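Local coordinates for protein nucleoporin NUP170 (Chaetomium thermophilum, PDB 5HAX) that is a nucleoporin of the nuclear pore complex, where it probably serves as a structural component of the inner ring, at residues Q18-Y23 / F459-A464. Numbering follows the deposited sequence.
Sequences QLDDSY and FGNELA
Two hydrogen bonds to Asp20 grip ND2 of Asn461, tying the C-terminal end of helix 5-20 to a loop of the Nup133-like beta-propeller region. The shorter runs from Asn461 ND2 to the backbone O of Asp20, 2.9 Å long and fairly straight at 158°; it lies nearly in the amide plane and uses an in-plane lone pair of the carbonyl. The second, from ND2 to Asp20 OD1 at 3.2 Å, is more bent and reaches the carboxylate from above its plane, the two flat groups standing 84° apart. OD2 of Asp20 is salt-bridged to Arg597 of helix 586-599, so the same carboxylate joins propeller loop and helical region, and the guanidinium would be expected to favour its ionised form. The other end of the amide closes an Asx motif: Asn461 OD1 accepts from Ala464 N at 3.2 Å, a donor well above the carbonyl plane. An alanine in place of this asparagine would probably loosen the helix end from the loop, since both ND2 bonds and the Asx bond would be lost. Tyr23, fourth residue of the type I turn that begins at Asp20, swings its ring over the loop with CG anti to the backbone N (chi1 177°). Asn461 CA sits over one face of the Tyr23 ring in a CH-pi contact, 4.2 Å from its centroid, and a water donates to Gly460 O at 2.7 Å while hydrogen-bonded to Tyr23 OH.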
ATOM      1  N   GLN A  18      15.174   8.112 -12.813  1.00 51.62           N
ATOM      2  CA  GLN A  18      15.244   6.855 -13.550  1.00 52.88           C
ATOM      3  C   GLN A  18      15.878   5.751 -12.717  1.00 48.44           C
ATOM      4  O   GLN A  18      15.512   4.579 -12.861  1.00 48.13           O
ATOM      5  CB  GLN A  18      16.030   7.056 -14.847  1.00 53.37           C
ATOM      6  CG  GLN A  18      15.257   7.797 -15.928  1.00 52.16           C
ATOM      7  CD  GLN A  18      16.143   8.291 -17.060  1.00 65.85           C
ATOM      8  OE1 GLN A  18      17.368   8.329 -16.939  1.00 71.15           O
ATOM      9  NE2 GLN A  18      15.523   8.673 -18.170  1.00 68.75           N
ATOM     10  N   LEU A  19      16.824   6.102 -11.845  1.00 46.40           N
ATOM     11  CA  LEU A  19      17.454   5.100 -10.995  1.00 48.00           C
ATOM     12  C   LEU A  19      16.459   4.530  -9.991  1.00 50.15           C
ATOM     13  O   LEU A  19      16.425   3.315  -9.765  1.00 45.89           O
ATOM     14  CB  LEU A  19      18.657   5.711 -10.278  1.00 50.04           C
ATOM     15  CG  LEU A  19      19.674   4.733  -9.692  1.00 61.25           C
ATOM     16  CD1 LEU A  19      20.413   3.996 -10.801  1.00 68.51           C
ATOM     17  CD2 LEU A  19      20.655   5.464  -8.787  1.00 69.47           C
ATOM     18  N   ASP A  20      15.640   5.391  -9.380  1.00 45.26           N
ATOM     19  CA  ASP A  20      14.619   4.915  -8.453  1.00 49.22           C
ATOM     20  C   ASP A  20      13.555   4.097  -9.172  1.00 48.82           C
ATOM     21  O   ASP A  20      13.036   3.124  -8.616  1.00 42.32           O
ATOM     22  CB  ASP A  20      13.968   6.096  -7.726  1.00 45.40           C
ATOM     23  CG  ASP A  20      14.690   6.476  -6.439  1.00 48.06           C
ATOM     24  OD1 ASP A  20      15.447   5.646  -5.893  1.00 41.06           O
ATOM     25  OD2 ASP A  20      14.483   7.611  -5.956  1.00 38.26           O
ATOM     26  N   ASP A  21      13.212   4.478 -10.403  1.00 45.31           N
ATOM     27  CA  ASP A  21      12.197   3.759 -11.163  1.00 45.02           C
ATOM     28  C   ASP A  21      12.727   2.473 -11.785  1.00 44.22           C
ATOM     29  O   ASP A  21      11.960   1.764 -12.446  1.00 46.58           O
ATOM     30  CB  ASP A  21      11.619   4.662 -12.260  1.00 48.37           C
ATOM     31  CG  ASP A  21      10.651   5.699 -11.716  1.00 51.76           C
ATOM     32  OD1 ASP A  21       9.996   5.434 -10.684  1.00 50.28           O
ATOM     33  OD2 ASP A  21      10.539   6.782 -12.328  1.00 53.59           O
ATOM     34  N   SER A  22      14.007   2.161 -11.595  1.00 42.64           N
ATOM     35  CA  SER A  22      14.585   0.900 -12.034  1.00 55.68           C
ATOM     36  C   SER A  22      14.671  -0.118 -10.903  1.00 49.97           C
ATOM     37  O   SER A  22      15.355  -1.137 -11.051  1.00 44.01           O
ATOM     38  CB  SER A  22      15.972   1.140 -12.636  1.00 47.04           C
ATOM     39  OG  SER A  22      16.909   1.496 -11.635  1.00 54.72           O
ATOM     40  N   TYR A  23      14.004   0.141  -9.780  1.00 50.40           N
ATOM     41  CA  TYR A  23      13.988  -0.811  -8.680  1.00 42.87           C
ATOM     42  C   TYR A  23      13.416  -2.143  -9.163  1.00 33.60           C
ATOM     43  O   TYR A  23      12.388  -2.153  -9.853  1.00 40.17           O
ATOM     44  CB  TYR A  23      13.159  -0.266  -7.516  1.00 44.17           C
ATOM     45  CG  TYR A  23      13.038  -1.223  -6.352  1.00 43.75           C
ATOM     46  CD1 TYR A  23      14.020  -1.281  -5.375  1.00 40.40           C
ATOM     47  CD2 TYR A  23      11.946  -2.069  -6.235  1.00 45.69           C
ATOM     48  CE1 TYR A  23      13.917  -2.154  -4.313  1.00 42.69           C
ATOM     49  CE2 TYR A  23      11.834  -2.945  -5.175  1.00 35.36           C
ATOM     50  CZ  TYR A  23      12.823  -2.984  -4.218  1.00 47.26           C
ATOM     51  OH  TYR A  23      12.725  -3.855  -3.159  1.00 42.35           O
ATOM     52  N   PHE A 459       7.980  -0.221  -8.918  1.00 39.83           N
ATOM     53  CA  PHE A 459       6.762  -0.268  -8.113  1.00 40.53           C
ATOM     54  C   PHE A 459       7.064  -0.407  -6.625  1.00 34.16           C
ATOM     55  O   PHE A 459       6.429   0.251  -5.794  1.00 40.98           O
ATOM     56  CB  PHE A 459       5.884  -1.427  -8.581  1.00 39.07           C
ATOM     57  CG  PHE A 459       4.644  -1.621  -7.756  1.00 41.59           C
ATOM     58  CD1 PHE A 459       3.468  -0.977  -8.094  1.00 39.59           C
ATOM     59  CD2 PHE A 459       4.655  -2.451  -6.646  1.00 40.00           C
ATOM     60  CE1 PHE A 459       2.324  -1.154  -7.338  1.00 42.59           C
ATOM     61  CE2 PHE A 459       3.515  -2.630  -5.888  1.00 43.41           C
ATOM     62  CZ  PHE A 459       2.348  -1.981  -6.235  1.00 44.49           C
ATOM     63  N   GLY A 460       8.012  -1.268  -6.265  1.00 38.95           N
ATOM     64  CA  GLY A 460       8.213  -1.620  -4.873  1.00 43.15           C
ATOM     65  C   GLY A 460       9.236  -0.776  -4.140  1.00 44.76           C
ATOM     66  O   GLY A 460       9.708  -1.171  -3.071  1.00 35.84           O
ATOM     67  N   ASN A 461       9.581   0.391  -4.685  1.00 39.32           N
ATOM     68  CA  ASN A 461      10.668   1.204  -4.137  1.00 42.14           C
ATOM     69  C   ASN A 461      10.155   2.008  -2.942  1.00 39.01           C
ATOM     70  O   ASN A 461       9.761   3.172  -3.047  1.00 42.34           O
ATOM     71  CB  ASN A 461      11.251   2.110  -5.212  1.00 38.82           C
ATOM     72  CG  ASN A 461      12.584   2.705  -4.807  1.00 45.88           C
ATOM     73  OD1 ASN A 461      12.952   2.689  -3.632  1.00 42.85           O
ATOM     74  ND2 ASN A 461      13.313   3.238  -5.777  1.00 38.92           N
ATOM     75  N   GLU A 462      10.181   1.360  -1.773  1.00 35.06           N
ATOM     76  CA  GLU A 462       9.794   2.032  -0.532  1.00 35.35           C
ATOM     77  C   GLU A 462      10.655   3.260  -0.269  1.00 36.90           C
ATOM     78  O   GLU A 462      10.166   4.275   0.241  1.00 33.13           O
ATOM     79  CB  GLU A 462       9.917   1.080   0.654  1.00 41.40           C
ATOM     80  CG  GLU A 462       8.967  -0.096   0.674  1.00 39.37           C
ATOM     81  CD  GLU A 462       9.053  -0.848   1.986  1.00 35.31           C
ATOM     82  OE1 GLU A 462       8.136  -0.701   2.819  1.00 39.65           O
ATOM     83  OE2 GLU A 462      10.051  -1.570   2.195  1.00 43.48           O
ATOM     84  N   LEU A 463      11.951   3.171  -0.577  1.00 40.04           N
ATOM     85  CA  LEU A 463      12.867   4.260  -0.261  1.00 44.74           C
ATOM     86  C   LEU A 463      12.466   5.540  -0.978  1.00 40.95           C
ATOM     87  O   LEU A 463      12.587   6.637  -0.423  1.00 43.02           O
ATOM     88  CB  LEU A 463      14.294   3.856  -0.635  1.00 40.95           C
ATOM     89  CG  LEU A 463      14.818   2.627   0.110  1.00 42.64           C
ATOM     90  CD1 LEU A 463      16.051   2.067  -0.574  1.00 42.94           C
ATOM     91  CD2 LEU A 463      15.119   2.976   1.558  1.00 49.24           C
ATOM     92  N   ALA A 464      11.959   5.412  -2.204  1.00 39.87           N
ATOM     93  CA  ALA A 464      11.658   6.580  -3.022  1.00 40.85           C
ATOM     94  C   ALA A 464      10.471   7.371  -2.486  1.00 45.51           C
ATOM     95  O   ALA A 464      10.396   8.587  -2.703  1.00 43.72           O
ATOM     96  CB  ALA A 464      11.388   6.143  -4.460  1.00 37.35           C
TER
HETATM   97  O   HOH W   1      10.075  -3.472  -1.773  1.00 39.96           O